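PDB 2IIZ: melanin biosynthesis protein TyrA, putative, which binds heme b and, as a member of the dye-decolorizing peroxidase family, probably catalyses peroxide-dependent oxidation of substrates. Local coordinates for residues N156-R162 / E240-Q244; G178-H182 / I259-P265; H225-L231 / K270-M275. All coordinates share one frame; numbering follows the deposited sequence.

How the contacts relate
All three contacts are largely buried in the C-terminal half of the protein: contact 2 lies nearest the centre of the chain (about 8 Å between centres), contact 1 at about 12 Å and contact 3 farthest out, at about 16 Å, with K270 exposed. Contacts 1 and 2 share a sheet: strands 238-249 and 254-262 are neighbours, and L242 and Q244 meet T261 and I259. R243 of contact 1 and H225 of contact 3 meet opposite faces of the heme, and I241 packs on M271. The chemistry follows position: contact 1 is mainly polar and includes an arginine-propionate grip, contact 2 is backbone pairing with a proline on a ring, and contact 3 combines iron ligation with selenomethionine packing.

Contact 1: residues N156-R162 / E240-Q244; sequences NPKGRHR and EILRQ. With HEM (protoporphyrin IX containing Fe), chain C.
First in 240-244, E240 reaches H161, whose NE2 donates to OE1 at 2.8 Å and 175°. The acceptor lies in the imidazole plane and is met on its syn side, somewhat out of the carboxylate plane; the extended E240 chain (chi2 172°) carries the carboxylate out to this ring edge. I241 contributes its carbonyl: O faces P157 CD at 3.3 Å and accepts from water 1. The I241 side chain points away from 156-162 and packs on H267 and M271 of helix 266-276. L242 sends CD1 over the centre of the R162 guanidinium, 3.6 Å from CZ, while P157 CD packs on the same methyl. R162 is held there by the carbonyl of C15, through NE. R243 follows, on the heme face opposite the iron's histidine ligand, as in the distal site of DyP-type peroxidases. Its backbone is clasped by the amide of N156: R243 N donates to N156 OD1 (3.1 Å, 166°), and N156 ND2 donates to R243 O (2.8 Å). OD1 also accepts from water 1, which accepts from R243 NH2. With a leucine in place of N156, the R243 backbone would probably lose both amide partners and water 1 one of the acceptors that hold it beside the guanidinium. That guanidinium lays one face over heme C3D, and two of its nitrogens converge on a single propionate oxygen, NH1 to O1A at 2.9 Å and NH2 to O1A at 3.0 Å. NH1 also forms a salt bridge with D152, whose GFVDG sequence matches the family's GXXDG motif. Last comes Q244, whose NE2 stands 3.9 Å from R162 NH2; its amide is bonded elsewhere, OE1 to R108 and NE2 to the carbonyls of V14 and A16.

Contact 2: residues G178-H182 / I259-P265; sequences GSYIH and ISTCRTP
An antiparallel strand pair from the central sheet of the C-terminal ferredoxin-like domain brings Y180 opposite C262, I181 opposite T261 and H182 opposite S260; the short axes run 4.6 Å apart at 162°. The hydrogen-bonded pairs are Y180-C262 and H182-S260. Y180 N donates to C262 O at 2.6 Å, but the return bond from C262 N to Y180 O is weak, and C262 N has a second weak acceptor in S179 OG, also hydrogen-bonded to A166 O. H182 and S260 bond in both directions, S260 N to H182 O at 2.9 Å. On the face bearing Y180 and H182, P265 closes over the tyrosine: its CD sits 3.8 Å from the ring centroid and 13° off the normal, a CH-pi contact, while R263 O lies at the ring edge, 3.1 Å from CE2. Water 2 joins Y180 O, H182 ND1 and S260 OG. On the other face I181 CG2 touches I259 CG2 at 4.2 Å. Strand 291-301 flanks 179-188 and strand 238-249 flanks 254-262, with T261 OG1 bonded to L242 O. Helix 266-276 lies on the face of S260 and H182, where F268 stacks on the H182 ring.

Contact 3: residues H225-L231 / K270-M275; sequences HIKRVNL and KMLHSM. With HEM (protoporphyrin IX containing Fe), chain C.
With chi1 at -169°, the H225 ring swings to the side of its carbonyl carbon and points NE2 at the iron, and M275, with CG anti to its carbonyl carbon and SE extended beyond it (chi2 -177°), brings its selenium to the edge of that ring. NE2 of H225 ligates the heme iron at 2.1 Å, while CE1 of H225 lies 3.8 Å from M275 SE, which is in the ring plane: a Met-aromatic contact made edge-on. The same SE also reaches heme C2C at 3.6 Å. V229, just past the end of helix 225-228, is wedged between M275 and the heme, CG1 lying 3.5 Å from M275 CG and CG2 lying 3.5 Å from heme C2D. M271, a selenomethionine like M275, has an extended chain whose CE meets heme CMD at 3.3 Å, and L231 CD1 packs on its CG. The polar join is made at R228 and S274: NH1 of R228 donates to S274 O at 3.1 Å and 159°, the donor standing above the carbonyl plane, while NE of R228 is taken by the carbonyl of L222. The S274 OG to R228 O approach is too short to be trusted in detail. N230 ND2 donates a hydrogen bond to heme O2D at 3.0 Å. Through its hydrogen bond with H225 ND1, D285 probably fixes the rotation of the axial imidazole, completing the proximal heme site of DyP-type peroxidases.

Contact 1: residues N156-R162 / E240-Q244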
loop_
_atom_site.group_PDB
_atom_site.type_symbol
_atom_site.label_atom_id
_atom_site.label_comp_id
_atom_site.label_asym_id
_atom_site.label_seq_id
_atom_site.Cartn_x
_atom_site.Cartn_y
_atom_site.Cartn_z
ATOM N N ASN A 156 20.422 9.242 13.910
ATOM C CA ASN A 156 19.318 9.670 14.770
ATOM C C ASN A 156 19.687 9.569 16.245
ATOM O O ASN A 156 20.472 8.713 16.627
ATOM C CB ASN A 156 18.059 8.812 14.536
ATOM C CG ASN A 156 16.954 9.541 13.762
ATOM O OD1 ASN A 156 17.066 10.712 13.393
ATOM N ND2 ASN A 156 15.859 8.826 13.530
ATOM N N PRO A 157 19.113 10.450 17.076
ATOM C CA PRO A 157 19.223 10.299 18.522
ATOM C C PRO A 157 18.797 8.902 18.959
ATOM O O PRO A 157 17.945 8.269 18.308
ATOM C CB PRO A 157 18.239 11.343 19.062
ATOM C CG PRO A 157 18.143 12.373 17.997
ATOM C CD PRO A 157 18.332 11.647 16.701
ATOM N N LYS A 158 19.388 8.436 20.053
ATOM C CA LYS A 158 19.168 7.080 20.524
ATOM C C LYS A 158 18.655 7.104 21.951
ATOM O O LYS A 158 18.933 8.024 22.704
ATOM C CB LYS A 158 20.471 6.283 20.430
ATOM C CG LYS A 158 21.104 6.223 19.012
ATOM C CD LYS A 158 20.393 5.229 18.091
ATOM C CE LYS A 158 21.191 4.965 16.786
ATOM N NZ LYS A 158 20.657 5.673 15.573
ATOM N N GLY A 159 17.900 6.081 22.319
ATOM C CA GLY A 159 17.353 5.981 23.662
ATOM C C GLY A 159 16.744 7.287 24.145
ATOM O O GLY A 159 15.928 7.901 23.467
ATOM N N ARG A 160 17.155 7.707 25.326
ATOM C CA ARG A 160 16.575 8.872 25.981
ATOM C C ARG A 160 16.941 10.176 25.316
ATOM O O ARG A 160 16.253 11.172 25.514
ATOM C CB ARG A 160 17.000 8.931 27.458
ATOM C CG ARG A 160 16.078 8.140 28.362
ATOM C CD ARG A 160 14.775 8.898 28.597
ATOM N NE ARG A 160 13.598 8.119 28.225
ATOM C CZ ARG A 160 12.345 8.573 28.278
ATOM N NH1 ARG A 160 12.087 9.814 28.692
ATOM N NH2 ARG A 160 11.336 7.779 27.912
ATOM N N HIS A 161 18.018 10.183 24.537
ATOM C CA HIS A 161 18.352 11.371 23.756
ATOM C C HIS A 161 17.223 11.747 22.802
ATOM O O HIS A 161 16.992 12.921 22.562
ATOM C CB HIS A 161 19.657 11.194 22.982
ATOM C CG HIS A 161 20.267 12.490 22.555
ATOM N ND1 HIS A 161 20.614 13.477 23.459
ATOM C CD2 HIS A 161 20.590 12.966 21.328
ATOM C CE1 HIS A 161 21.123 14.506 22.804
ATOM N NE2 HIS A 161 21.121 14.223 21.510
ATOM N N ARG A 162 16.522 10.754 22.258
ATOM C CA ARG A 162 15.350 11.004 21.400
ATOM C C ARG A 162 14.361 11.950 22.064
ATOM O O ARG A 162 13.902 12.912 21.466
ATOM C CB ARG A 162 14.607 9.710 21.108
ATOM C CG ARG A 162 15.446 8.651 20.432
ATOM C CD ARG A 162 14.744 7.308 20.468
ATOM N NE ARG A 162 13.824 7.153 19.353
ATOM C CZ ARG A 162 14.189 6.843 18.109
ATOM N NH1 ARG A 162 15.468 6.651 17.792
ATOM N NH2 ARG A 162 13.263 6.722 17.162
ATOM N N GLU A 240 20.236 19.059 16.373
ATOM C CA GLU A 240 19.691 17.734 16.027
ATOM C C GLU A 240 18.204 17.745 15.739
ATOM O O GLU A 240 17.497 18.650 16.155
ATOM C CB GLU A 240 19.957 16.741 17.172
ATOM C CG GLU A 240 21.330 16.057 17.143
ATOM C CD GLU A 240 21.591 15.245 18.404
ATOM O OE1 GLU A 240 21.908 15.860 19.445
ATOM O OE2 GLU A 240 21.477 13.993 18.358
ATOM N N ILE A 241 17.743 16.723 15.020
ATOM C CA ILE A 241 16.328 16.412 14.929
ATOM C C ILE A 241 16.144 14.898 15.044
ATOM O O ILE A 241 17.105 14.123 14.870
ATOM C CB ILE A 241 15.691 16.886 13.607
ATOM C CG1 ILE A 241 16.461 16.352 12.402
ATOM C CG2 ILE A 241 15.625 18.405 13.548
ATOM C CD1 ILE A 241 15.575 16.123 11.199
ATOM N N LEU A 242 14.920 14.475 15.337
ATOM C CA LEU A 242 14.610 13.060 15.327
ATOM C C LEU A 242 13.724 12.783 14.137
ATOM O O LEU A 242 12.564 13.153 14.102
ATOM C CB LEU A 242 13.940 12.606 16.629
ATOM C CG LEU A 242 13.495 11.138 16.615
ATOM C CD1 LEU A 242 14.675 10.189 16.830
ATOM C CD2 LEU A 242 12.410 10.903 17.627
ATOM N N ARG A 243 14.283 12.119 13.150
ATOM C CA ARG A 243 13.528 11.814 11.951
ATOM C C ARG A 243 12.775 10.531 12.119
ATOM O O ARG A 243 13.247 9.609 12.785
ATOM C CB ARG A 243 14.457 11.645 10.772
ATOM C CG ARG A 243 15.106 12.906 10.309
ATOM C CD ARG A 243 16.296 12.542 9.451
ATOM N NE ARG A 243 17.403 12.053 10.282
ATOM C CZ ARG A 243 18.312 11.158 9.911
ATOM N NH1 ARG A 243 18.278 10.600 8.698
ATOM N NH2 ARG A 243 19.259 10.819 10.768
ATOM N N GLN A 244 11.606 10.480 11.497
ATOM C CA GLN A 244 10.753 9.318 11.538
ATOM C C GLN A 244 10.343 8.926 10.132
ATOM O O GLN A 244 9.269 8.371 9.965
ATOM C CB GLN A 244 9.497 9.649 12.348
ATOM C CG GLN A 244 9.718 9.806 13.858
ATOM C CD GLN A 244 9.945 8.496 14.592
ATOM O OE1 GLN A 244 10.031 7.431 13.984
ATOM N NE2 GLN A 244 10.050 8.572 15.922
HETATM C CHA HEM C . 21.214 11.716 7.190
HETATM C CHB HEM C . 18.667 10.315 3.349
HETATM C CHC HEM C . 16.110 14.355 3.484
HETATM C CHD HEM C . 18.237 15.524 7.621
HETATM C C1A HEM C . 20.768 10.996 6.113
HETATM C C2A HEM C . 21.335 9.749 5.646
HETATM C C3A HEM C . 20.612 9.374 4.576
HETATM C C4A HEM C . 19.588 10.360 4.354
HETATM C CMA HEM C . 20.803 8.122 3.704
HETATM C CAA HEM C . 22.542 9.018 6.284
HETATM C CBA HEM C . 22.100 8.007 7.361
HETATM C CGA HEM C . 21.742 8.706 8.654
HETATM O O1A HEM C . 20.526 8.801 8.995
HETATM O O2A HEM C . 22.671 9.177 9.366
HETATM C C1B HEM C . 17.773 11.296 3.051
HETATM C C2B HEM C . 16.862 11.267 1.927
HETATM C C3B HEM C . 16.148 12.398 1.967
HETATM C C4B HEM C . 16.595 13.151 3.114
HETATM C CMB HEM C . 16.797 10.099 0.916
HETATM C CAB HEM C . 15.040 12.897 1.027
HETATM C CBB HEM C . 15.077 12.633 -0.272
HETATM C C1C HEM C . 16.491 15.023 4.605
HETATM C C2C HEM C . 15.986 16.316 4.985
HETATM C C3C HEM C . 16.573 16.651 6.137
HETATM C C4C HEM C . 17.458 15.563 6.504
HETATM C CMC HEM C . 14.960 17.093 4.144
HETATM C CAC HEM C . 16.392 17.932 6.975
HETATM C CBC HEM C . 15.596 18.956 6.637
HETATM C C1D HEM C . 19.211 14.606 7.904
HETATM C C2D HEM C . 20.005 14.610 9.104
HETATM C C3D HEM C . 20.937 13.420 8.970
HETATM C C4D HEM C . 20.605 12.825 7.702
HETATM C CMD HEM C . 19.922 15.622 10.267
HETATM C CAD HEM C . 22.015 12.938 9.954
HETATM C CBD HEM C . 23.347 13.511 9.498
HETATM C CGD HEM C . 24.428 13.357 10.542
HETATM O O1D HEM C . 25.326 12.482 10.344
HETATM O O2D HEM C . 24.383 14.106 11.552
HETATM N NA HEM C . 19.702 11.349 5.305
HETATM N NB HEM C . 17.587 12.460 3.764
HETATM N NC HEM C . 17.387 14.574 5.546
HETATM N ND HEM C . 19.587 13.545 7.103
HETATM FE FE HEM C . 18.701 13.061 5.295
HETATM O O HOH W 1 18.955 12.760 12.716
#

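Contact 2: residues G178-H182 / I259-P265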
loop_
_atom_site.group_PDB
_atom_site.type_symbol
_atom_site.label_atom_id
_atom_site.label_comp_id
_atom_site.label_asym_id
_atom_site.label_seq_id
_atom_site.Cartn_x
_atom_site.Cartn_y
_atom_site.Cartn_z
ATOM N N GLY A 178 5.099 18.036 23.873
ATOM C CA GLY A 178 4.747 18.192 22.463
ATOM C C GLY A 178 5.975 18.287 21.590
ATOM O O GLY A 178 7.064 18.547 22.084
ATOM N N SER A 179 5.794 18.073 20.285
ATOM C CA SER A 179 6.896 18.156 19.313
ATOM C C SER A 179 6.540 19.010 18.070
ATOM O O SER A 179 5.380 19.079 17.649
ATOM C CB SER A 179 7.299 16.729 18.898
ATOM O OG SER A 179 8.442 16.710 18.076
ATOM N N TYR A 180 7.543 19.661 17.488
ATOM C CA TYR A 180 7.342 20.395 16.231
ATOM C C TYR A 180 7.608 19.464 15.055
ATOM O O TYR A 180 8.694 18.875 14.938
ATOM C CB TYR A 180 8.225 21.641 16.152
ATOM C CG TYR A 180 7.832 22.750 17.119
ATOM C CD1 TYR A 180 6.818 23.650 16.812
ATOM C CD2 TYR A 180 8.480 22.897 18.342
ATOM C CE1 TYR A 180 6.458 24.677 17.712
ATOM C CE2 TYR A 180 8.133 23.905 19.234
ATOM C CZ TYR A 180 7.123 24.794 18.923
ATOM O OH TYR A 180 6.792 25.798 19.829
ATOM N N ILE A 181 6.617 19.332 14.184
ATOM C CA ILE A 181 6.673 18.336 13.129
ATOM C C ILE A 181 6.660 18.969 11.742
ATOM O O ILE A 181 5.905 19.885 11.485
ATOM C CB ILE A 181 5.521 17.325 13.321
ATOM C CG1 ILE A 181 5.697 16.683 14.709
ATOM C CG2 ILE A 181 5.491 16.281 12.194
ATOM C CD1 ILE A 181 4.839 15.514 14.981
ATOM N N HIS A 182 7.511 18.473 10.849
ATOM C CA HIS A 182 7.528 18.934 9.466
ATOM C C HIS A 182 7.544 17.715 8.555
ATOM O O HIS A 182 8.254 16.734 8.816
ATOM C CB HIS A 182 8.750 19.788 9.181
ATOM C CG HIS A 182 8.765 21.094 9.920
ATOM N ND1 HIS A 182 9.419 21.260 11.119
ATOM C CD2 HIS A 182 8.206 22.293 9.629
ATOM C CE1 HIS A 182 9.263 22.507 11.538
ATOM N NE2 HIS A 182 8.530 23.155 10.652
ATOM N N ILE A 259 9.865 13.029 7.555
ATOM C CA ILE A 259 9.233 13.546 8.750
ATOM C C ILE A 259 10.293 13.962 9.753
ATOM O O ILE A 259 11.110 13.147 10.144
ATOM C CB ILE A 259 8.308 12.494 9.375
ATOM C CG1 ILE A 259 7.314 11.976 8.298
ATOM C CG2 ILE A 259 7.602 13.079 10.596
ATOM C CD1 ILE A 259 6.242 11.067 8.806
ATOM N N SER A 260 10.277 15.233 10.158
ATOM C CA SER A 260 11.133 15.720 11.236
ATOM C C SER A 260 10.326 15.970 12.509
ATOM O O SER A 260 9.210 16.473 12.449
ATOM C CB SER A 260 11.814 17.008 10.835
ATOM O OG SER A 260 12.469 17.618 11.951
ATOM N N THR A 261 10.910 15.618 13.658
ATOM C CA THR A 261 10.295 15.830 14.966
ATOM C C THR A 261 11.330 16.478 15.863
ATOM O O THR A 261 12.466 16.023 15.919
ATOM C CB THR A 261 9.838 14.512 15.603
ATOM O OG1 THR A 261 10.978 13.739 16.008
ATOM C CG2 THR A 261 8.990 13.687 14.633
ATOM N N CYS A 262 10.944 17.541 16.565
ATOM C CA CYS A 262 11.913 18.362 17.279
ATOM C C CYS A 262 11.244 19.274 18.305
ATOM O O CYS A 262 10.094 19.670 18.143
ATOM C CB CYS A 262 12.671 19.203 16.252
ATOM S SG CYS A 262 14.163 20.034 16.864
ATOM N N ARG A 263 11.963 19.612 19.367
ATOM C CA ARG A 263 11.420 20.500 20.382
ATOM C C ARG A 263 11.415 21.956 19.914
ATOM O O ARG A 263 10.754 22.796 20.528
ATOM C CB ARG A 263 12.207 20.388 21.680
ATOM C CG ARG A 263 13.430 21.269 21.765
ATOM C CD ARG A 263 14.404 20.700 22.758
ATOM N NE ARG A 263 13.915 20.798 24.126
ATOM C CZ ARG A 263 14.571 20.343 25.189
ATOM N NH1 ARG A 263 15.755 19.747 25.049
ATOM N NH2 ARG A 263 14.044 20.483 26.397
ATOM N N THR A 264 12.158 22.247 18.842
ATOM C CA THR A 264 12.164 23.581 18.227
ATOM C C THR A 264 12.064 23.446 16.709
ATOM O O THR A 264 12.665 22.534 16.131
ATOM C CB THR A 264 13.413 24.406 18.633
ATOM O OG1 THR A 264 13.443 25.610 17.875
ATOM C CG2 THR A 264 14.709 23.651 18.385
ATOM N N PRO A 265 11.298 24.342 16.057
ATOM C CA PRO A 265 11.128 24.240 14.594
ATOM C C PRO A 265 12.286 24.790 13.730
ATOM O O PRO A 265 12.306 24.554 12.523
ATOM C CB PRO A 265 9.855 25.062 14.339
ATOM C CG PRO A 265 9.848 26.108 15.437
ATOM C CD PRO A 265 10.551 25.486 16.625
HETATM O O HOH W 2 10.715 19.704 13.017
#

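Contact 3: residues H225-L231 / K270-M275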
loop_
_atom_site.group_PDB
_atom_site.type_symbol
_atom_site.label_atom_id
_atom_site.label_comp_id
_atom_site.label_asym_id
_atom_site.label_seq_id
_atom_site.Cartn_x
_atom_site.Cartn_y
_atom_site.Cartn_z
ATOM N N HIS A 225 25.047 15.135 1.196
ATOM C CA HIS A 225 23.900 15.246 2.105
ATOM C C HIS A 225 24.277 15.405 3.584
ATOM O O HIS A 225 23.746 16.279 4.256
ATOM C CB HIS A 225 22.948 14.042 1.968
ATOM C CG HIS A 225 21.638 14.228 2.663
ATOM N ND1 HIS A 225 20.950 15.422 2.653
ATOM C CD2 HIS A 225 20.887 13.369 3.390
ATOM C CE1 HIS A 225 19.833 15.290 3.347
ATOM N NE2 HIS A 225 19.768 14.051 3.805
ATOM N N ILE A 226 25.184 14.560 4.069
ATOM C CA ILE A 226 25.567 14.484 5.502
ATOM C C ILE A 226 26.456 15.658 5.948
ATOM O O ILE A 226 26.519 15.992 7.148
ATOM C CB ILE A 226 26.356 13.154 5.790
ATOM C CG1 ILE A 226 25.570 11.947 5.328
ATOM C CG2 ILE A 226 26.649 12.955 7.241
ATOM C CD1 ILE A 226 24.149 11.991 5.688
ATOM N N LYS A 227 27.152 16.264 4.999
ATOM C CA LYS A 227 27.987 17.416 5.302
ATOM C C LYS A 227 27.059 18.598 5.495
ATOM O O LYS A 227 27.273 19.435 6.358
ATOM C CB LYS A 227 28.978 17.681 4.154
ATOM C CG LYS A 227 29.977 18.828 4.399
ATOM C CD LYS A 227 30.754 18.641 5.687
ATOM C CE LYS A 227 32.006 19.499 5.710
ATOM N NZ LYS A 227 32.856 19.233 6.917
ATOM N N ARG A 228 26.011 18.630 4.676
ATOM C CA ARG A 228 25.097 19.764 4.588
ATOM C C ARG A 228 24.119 19.833 5.751
ATOM O O ARG A 228 23.733 20.915 6.183
ATOM C CB ARG A 228 24.298 19.666 3.283
ATOM C CG ARG A 228 25.115 19.864 1.999
ATOM C CD ARG A 228 25.364 21.318 1.708
ATOM N NE ARG A 228 26.555 21.799 2.424
ATOM C CZ ARG A 228 26.564 22.783 3.308
ATOM N NH1 ARG A 228 25.461 23.432 3.621
ATOM N NH2 ARG A 228 27.691 23.118 3.889
ATOM N N VAL A 229 23.718 18.683 6.255
ATOM C CA VAL A 229 22.710 18.617 7.323
ATOM C C VAL A 229 23.271 18.256 8.711
ATOM O O VAL A 229 22.499 18.040 9.651
ATOM C CB VAL A 229 21.600 17.580 6.990
ATOM C CG1 VAL A 229 20.907 17.917 5.682
ATOM C CG2 VAL A 229 22.191 16.193 6.939
ATOM N N ASN A 230 24.590 18.173 8.845
ATOM C CA ASN A 230 25.227 18.120 10.158
ATOM C C ASN A 230 25.756 19.507 10.481
ATOM O O ASN A 230 26.791 19.914 9.964
ATOM C CB ASN A 230 26.373 17.101 10.217
ATOM C CG ASN A 230 26.959 16.966 11.623
ATOM O OD1 ASN A 230 27.645 17.878 12.120
ATOM N ND2 ASN A 230 26.690 15.830 12.276
ATOM N N LEU A 231 25.020 20.206 11.342
ATOM C CA LEU A 231 25.293 21.588 11.716
ATOM C C LEU A 231 25.597 21.709 13.207
ATOM O O LEU A 231 25.257 20.837 14.016
ATOM C CB LEU A 231 24.074 22.457 11.384
ATOM C CG LEU A 231 23.538 22.310 9.952
ATOM C CD1 LEU A 231 22.117 22.857 9.801
ATOM C CD2 LEU A 231 24.511 22.991 8.972
ATOM N N LYS A 270 16.982 25.429 9.448
ATOM C CA LYS A 270 18.404 25.599 9.234
ATOM C C LYS A 270 19.001 24.477 8.358
ATOM O O LYS A 270 19.814 24.749 7.475
ATOM C CB LYS A 270 19.107 25.685 10.586
ATOM C CG LYS A 270 18.875 27.020 11.308
ATOM C CD LYS A 270 19.167 26.921 12.802
ATOM C CE LYS A 270 19.593 28.287 13.402
ATOM N NZ LYS A 270 18.810 29.421 12.832
HETATM N N MSE A 271 18.595 23.231 8.597
HETATM C CA MSE A 271 19.063 22.102 7.771
HETATM C C MSE A 271 18.596 22.248 6.343
HETATM O O MSE A 271 19.374 22.071 5.424
HETATM C CB MSE A 271 18.578 20.755 8.315
HETATM C CG MSE A 271 19.404 20.248 9.471
HETATM SE SE MSE A 271 18.482 18.912 10.532
HETATM C CE MSE A 271 19.783 18.571 11.792
ATOM N N LEU A 272 17.323 22.573 6.160
ATOM C CA LEU A 272 16.752 22.692 4.834
ATOM C C LEU A 272 17.392 23.847 4.057
ATOM O O LEU A 272 17.704 23.724 2.870
ATOM C CB LEU A 272 15.264 22.901 4.948
ATOM C CG LEU A 272 14.494 22.893 3.637
ATOM C CD1 LEU A 272 14.468 21.491 3.052
ATOM C CD2 LEU A 272 13.055 23.456 3.836
ATOM N N HIS A 273 17.591 24.970 4.729
ATOM C CA HIS A 273 18.290 26.090 4.115
ATOM C C HIS A 273 19.671 25.626 3.640
ATOM O O HIS A 273 20.014 25.775 2.465
ATOM C CB HIS A 273 18.388 27.237 5.113
ATOM C CG HIS A 273 19.070 28.449 4.581
ATOM N ND1 HIS A 273 20.386 28.440 4.169
ATOM C CD2 HIS A 273 18.623 29.714 4.402
ATOM C CE1 HIS A 273 20.719 29.650 3.755
ATOM N NE2 HIS A 273 19.667 30.441 3.885
ATOM N N SER A 274 20.453 25.054 4.551
ATOM C CA SER A 274 21.756 24.482 4.199
ATOM C C SER A 274 21.707 23.497 3.020
ATOM O O SER A 274 22.675 23.413 2.261
ATOM C CB SER A 274 22.395 23.801 5.408
ATOM O OG SER A 274 23.432 22.943 4.986
HETATM N N MSE A 275 20.601 22.759 2.866
HETATM C CA MSE A 275 20.446 21.858 1.719
HETATM C C MSE A 275 20.146 22.598 0.415
HETATM O O MSE A 275 20.778 22.341 -0.602
HETATM C CB MSE A 275 19.315 20.850 1.948
HETATM C CG MSE A 275 19.502 19.918 3.128
HETATM SE SE MSE A 275 18.087 18.644 3.271
HETATM C CE MSE A 275 17.689 18.287 1.507
HETATM C CHA HEM C . 21.214 11.716 7.190
HETATM C CHB HEM C . 18.667 10.315 3.349
HETATM C CHC HEM C . 16.110 14.355 3.484
HETATM C CHD HEM C . 18.237 15.524 7.621
HETATM C C1A HEM C . 20.768 10.996 6.113
HETATM C C2A HEM C . 21.335 9.749 5.646
HETATM C C3A HEM C . 20.612 9.374 4.576
HETATM C C4A HEM C . 19.588 10.360 4.354
HETATM C CMA HEM C . 20.803 8.122 3.704
HETATM C CAA HEM C . 22.542 9.018 6.284
HETATM C CBA HEM C . 22.100 8.007 7.361
HETATM C CGA HEM C . 21.742 8.706 8.654
HETATM O O1A HEM C . 20.526 8.801 8.995
HETATM O O2A HEM C . 22.671 9.177 9.366
HETATM C C1B HEM C . 17.773 11.296 3.051
HETATM C C2B HEM C . 16.862 11.267 1.927
HETATM C C3B HEM C . 16.148 12.398 1.967
HETATM C C4B HEM C . 16.595 13.151 3.114
HETATM C CMB HEM C . 16.797 10.099 0.916
HETATM C CAB HEM C . 15.040 12.897 1.027
HETATM C CBB HEM C . 15.077 12.633 -0.272
HETATM C C1C HEM C . 16.491 15.023 4.605
HETATM C C2C HEM C . 15.986 16.316 4.985
HETATM C C3C HEM C . 16.573 16.651 6.137
HETATM C C4C HEM C . 17.458 15.563 6.504
HETATM C CMC HEM C . 14.960 17.093 4.144
HETATM C CAC HEM C . 16.392 17.932 6.975
HETATM C CBC HEM C . 15.596 18.956 6.637
HETATM C C1D HEM C . 19.211 14.606 7.904
HETATM C C2D HEM C . 20.005 14.610 9.104
HETATM C C3D HEM C . 20.937 13.420 8.970
HETATM C C4D HEM C . 20.605 12.825 7.702
HETATM C CMD HEM C . 19.922 15.622 10.267
HETATM C CAD HEM C . 22.015 12.938 9.954
HETATM C CBD HEM C . 23.347 13.511 9.498
HETATM C CGD HEM C . 24.428 13.357 10.542
HETATM O O1D HEM C . 25.326 12.482 10.344
HETATM O O2D HEM C . 24.383 14.106 11.552
HETATM N NA HEM C . 19.702 11.349 5.305
HETATM N NB HEM C . 17.587 12.460 3.764
HETATM N NC HEM C . 17.387 14.574 5.546
HETATM N ND HEM C . 19.587 13.545 7.103
HETATM FE FE HEM C . 18.701 13.061 5.295
#